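Local structure of aminotransferase, class V family protein (Trichomonas vaginalis, 5F8V) at residues K46-E51 with N244-F249. The protein probably catalyses the pyridoxal-phosphate-dependent transamination between O-phospho-L-serine and 2-oxoglutarate in the L-serine biosynthesis pathway. Residues are numbered along the deposited sequence; the frame is centred on the assembly and turned at random.
Sequences KHWMEE and NTPPTF
Trp48 lays one face of its indole against the methyl group of Thr248. Thr248 CG2 sits 3.8 Å from the centroid of the six-membered ring of Trp48, 21° off the ring normal. This is a CH-pi contact over the face. The closest side-chain approach is 3.5 Å, from Thr248 CG2 to Trp48 CE2, where the two rings of the indole fuse. With chi1 at 179°, CG of Trp48 stands opposite the backbone N, and the indole reaches out from the helix toward 244-249. In Thr248, OG1 stands between the backbone N and the carbonyl carbon (chi1 52°). This leaves CG2 on the side of the indole. The far corner of the indole reaches the backbone: Trp48 CH2 is 3.1 Å from Thr248 O, a close approach. At the pyrrole end, Pro246 CG meets Trp48 NE1 obliquely at 3.8 Å. The polar N-H of this buried ring is satisfied within its own helix, by a hydrogen bond from NE1 to Gln52 OE1. Pro247, the centre of an inverse gamma turn, is the N-cap of helix 248-263. Earlier in the same loop, Asn244 ND2 and Thr245 OG1 hydrogen-bond to the lysine-bound pyridoxal phosphate of the second subunit. The contact packs the start of helix 46-63 against a loop that reaches the active site of the second subunit. Trp48 also touches Ile251 and Tyr252, and Glu51 OE2 is hydrogen-bonded to Asn255 ND2, so helix 46-63 meets the first turns of helix 248-263 as well as the loop before it.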
ATOM      1  N   LYS A  46      12.219  -1.236  18.144  1.00 27.76           N
ATOM      2  CA  LYS A  46      13.626  -1.439  17.778  1.00 28.33           C
ATOM      3  C   LYS A  46      13.776  -2.442  16.633  1.00 27.19           C
ATOM      4  O   LYS A  46      14.524  -2.203  15.681  1.00 26.61           O
ATOM      5  CB  LYS A  46      14.446  -1.907  18.990  1.00 30.21           C
ATOM      6  CG  LYS A  46      15.927  -1.592  18.862  1.00 32.51           C
ATOM      7  CD  LYS A  46      16.837  -2.611  19.540  1.00 34.25           C
ATOM      8  CE  LYS A  46      18.279  -2.379  19.097  1.00 34.93           C
ATOM      9  NZ  LYS A  46      19.260  -3.279  19.754  1.00 35.81           N
ATOM     10  N   HIS A  47      13.048  -3.549  16.726  1.00 25.68           N
ATOM     11  CA  HIS A  47      13.118  -4.608  15.719  1.00 26.00           C
ATOM     12  C   HIS A  47      12.746  -4.142  14.314  1.00 24.00           C
ATOM     13  O   HIS A  47      13.459  -4.454  13.367  1.00 23.44           O
ATOM     14  CB  HIS A  47      12.241  -5.795  16.109  1.00 27.43           C
ATOM     15  CG  HIS A  47      12.687  -6.478  17.361  1.00 29.05           C
ATOM     16  ND1 HIS A  47      11.972  -6.412  18.537  1.00 30.60           N
ATOM     17  CD2 HIS A  47      13.787  -7.218  17.630  1.00 29.90           C
ATOM     18  CE1 HIS A  47      12.606  -7.094  19.474  1.00 30.86           C
ATOM     19  NE2 HIS A  47      13.711  -7.594  18.948  1.00 30.67           N
ATOM     20  N   TRP A  48      11.645  -3.402  14.175  1.00 22.53           N
ATOM     21  CA  TRP A  48      11.242  -2.946  12.840  1.00 22.05           C
ATOM     22  C   TRP A  48      12.220  -1.922  12.248  1.00 21.65           C
ATOM     23  O   TRP A  48      12.609  -2.031  11.085  1.00 20.26           O
ATOM     24  CB  TRP A  48       9.808  -2.380  12.769  1.00 21.28           C
ATOM     25  CG  TRP A  48       9.594  -1.951  11.361  1.00 21.11           C
ATOM     26  CD1 TRP A  48       9.543  -0.671  10.879  1.00 20.82           C
ATOM     27  CD2 TRP A  48       9.597  -2.809  10.226  1.00 20.71           C
ATOM     28  NE1 TRP A  48       9.450  -0.685   9.509  1.00 20.60           N
ATOM     29  CE2 TRP A  48       9.487  -1.986   9.080  1.00 20.70           C
ATOM     30  CE3 TRP A  48       9.658  -4.203  10.061  1.00 20.58           C
ATOM     31  CZ2 TRP A  48       9.414  -2.512   7.788  1.00 20.13           C
ATOM     32  CZ3 TRP A  48       9.595  -4.726   8.777  1.00 20.10           C
ATOM     33  CH2 TRP A  48       9.474  -3.877   7.658  1.00 20.16           C
ATOM     34  N   MET A  49      12.610  -0.931  13.043  1.00 22.05           N
ATOM     35  CA  MET A  49      13.558   0.078  12.575  1.00 23.34           C
ATOM     36  C   MET A  49      14.891  -0.498  12.074  1.00 22.96           C
ATOM     37  O   MET A  49      15.487   0.058  11.163  1.00 22.68           O
ATOM     38  CB  MET A  49      13.771   1.153  13.646  1.00 24.80           C
ATOM     39  CG  MET A  49      12.571   2.088  13.757  1.00 25.89           C
ATOM     40  SD  MET A  49      12.664   3.212  15.159  1.00 29.03           S
ATOM     41  CE  MET A  49      13.949   4.350  14.649  1.00 28.38           C
ATOM     42  N   GLU A  50      15.345  -1.606  12.657  1.00 23.25           N
ATOM     43  CA  GLU A  50      16.510  -2.340  12.140  1.00 23.67           C
ATOM     44  C   GLU A  50      16.231  -3.012  10.790  1.00 22.21           C
ATOM     45  O   GLU A  50      17.056  -2.935   9.879  1.00 21.39           O
ATOM     46  CB  GLU A  50      16.970  -3.403  13.141  1.00 25.31           C
ATOM     47  CG  GLU A  50      17.679  -2.852  14.361  1.00 27.47           C
ATOM     48  CD  GLU A  50      18.202  -3.950  15.278  1.00 29.28           C
ATOM     49  OE1 GLU A  50      17.424  -4.864  15.636  1.00 31.68           O
ATOM     50  OE2 GLU A  50      19.396  -3.900  15.646  1.00 31.38           O
ATOM     51  N   GLU A  51      15.079  -3.678  10.673  1.00 21.03           N
ATOM     52  CA  GLU A  51      14.710  -4.377   9.434  1.00 20.35           C
ATOM     53  C   GLU A  51      14.638  -3.420   8.251  1.00 19.28           C
ATOM     54  O   GLU A  51      15.161  -3.712   7.178  1.00 18.02           O
ATOM     55  CB  GLU A  51      13.366  -5.102   9.596  1.00 20.20           C
ATOM     56  CG  GLU A  51      12.847  -5.836   8.350  1.00 20.20           C
ATOM     57  CD  GLU A  51      13.689  -7.031   7.920  1.00 20.06           C
ATOM     58  OE1 GLU A  51      14.588  -7.471   8.661  1.00 19.76           O
ATOM     59  OE2 GLU A  51      13.435  -7.559   6.825  1.00 19.64           O
ATOM     60  N   ASN A 244       4.163   8.060   8.522  1.00 23.55           N
ATOM     61  CA  ASN A 244       3.077   7.240   9.040  1.00 22.97           C
ATOM     62  C   ASN A 244       3.544   5.790   8.974  1.00 22.25           C
ATOM     63  O   ASN A 244       4.732   5.539   8.755  1.00 22.09           O
ATOM     64  CB  ASN A 244       1.782   7.506   8.253  1.00 23.11           C
ATOM     65  CG  ASN A 244       1.826   6.970   6.827  1.00 23.22           C
ATOM     66  OD1 ASN A 244       2.852   7.041   6.142  1.00 22.64           O
ATOM     67  ND2 ASN A 244       0.699   6.436   6.370  1.00 23.66           N
ATOM     68  N   THR A 245       2.640   4.837   9.183  1.00 21.61           N
ATOM     69  CA  THR A 245       3.032   3.436   9.207  1.00 21.20           C
ATOM     70  C   THR A 245       3.392   2.944   7.796  1.00 19.92           C
ATOM     71  O   THR A 245       2.561   3.001   6.890  1.00 19.80           O
ATOM     72  CB  THR A 245       1.925   2.546   9.798  1.00 21.34           C
ATOM     73  OG1 THR A 245       1.360   3.186  10.949  1.00 22.41           O
ATOM     74  CG2 THR A 245       2.490   1.186  10.204  1.00 21.65           C
ATOM     75  N   PRO A 246       4.635   2.459   7.608  1.00 19.27           N
ATOM     76  CA  PRO A 246       5.038   1.921   6.308  1.00 18.36           C
ATOM     77  C   PRO A 246       4.447   0.525   6.086  1.00 17.75           C
ATOM     78  O   PRO A 246       4.054  -0.127   7.053  1.00 18.33           O
ATOM     79  CB  PRO A 246       6.557   1.846   6.439  1.00 18.52           C
ATOM     80  CG  PRO A 246       6.771   1.528   7.870  1.00 18.73           C
ATOM     81  CD  PRO A 246       5.708   2.289   8.614  1.00 18.83           C
ATOM     82  N   PRO A 247       4.382   0.056   4.829  1.00 17.16           N
ATOM     83  CA  PRO A 247       3.827  -1.282   4.575  1.00 16.99           C
ATOM     84  C   PRO A 247       4.827  -2.367   4.966  1.00 16.57           C
ATOM     85  O   PRO A 247       5.545  -2.892   4.120  1.00 16.30           O
ATOM     86  CB  PRO A 247       3.547  -1.256   3.071  1.00 17.28           C
ATOM     87  CG  PRO A 247       4.570  -0.314   2.521  1.00 17.24           C
ATOM     88  CD  PRO A 247       4.799   0.726   3.587  1.00 17.24           C
ATOM     89  N   THR A 248       4.855  -2.683   6.260  1.00 16.38           N
ATOM     90  CA  THR A 248       5.968  -3.426   6.865  1.00 16.26           C
ATOM     91  C   THR A 248       6.174  -4.823   6.276  1.00 15.98           C
ATOM     92  O   THR A 248       7.306  -5.208   5.958  1.00 16.15           O
ATOM     93  CB  THR A 248       5.820  -3.519   8.403  1.00 16.36           C
ATOM     94  OG1 THR A 248       4.527  -4.018   8.733  1.00 16.58           O
ATOM     95  CG2 THR A 248       5.982  -2.156   9.057  1.00 16.25           C
ATOM     96  N   PHE A 249       5.096  -5.580   6.097  1.00 15.63           N
ATOM     97  CA  PHE A 249       5.233  -6.926   5.536  1.00 15.32           C
ATOM     98  C   PHE A 249       5.805  -6.905   4.122  1.00 15.20           C
ATOM     99  O   PHE A 249       6.597  -7.776   3.761  1.00 15.77           O
ATOM    100  CB  PHE A 249       3.912  -7.702   5.579  1.00 15.29           C
ATOM    101  CG  PHE A 249       4.075  -9.179   5.318  1.00 15.36           C
ATOM    102  CD1 PHE A 249       3.884  -9.705   4.043  1.00 15.66           C
ATOM    103  CD2 PHE A 249       4.444 -10.041   6.339  1.00 15.25           C
ATOM    104  CE1 PHE A 249       4.043 -11.063   3.799  1.00 15.63           C
ATOM    105  CE2 PHE A 249       4.604 -11.403   6.107  1.00 15.22           C
ATOM    106  CZ  PHE A 249       4.408 -11.916   4.835  1.00 15.60           C
TER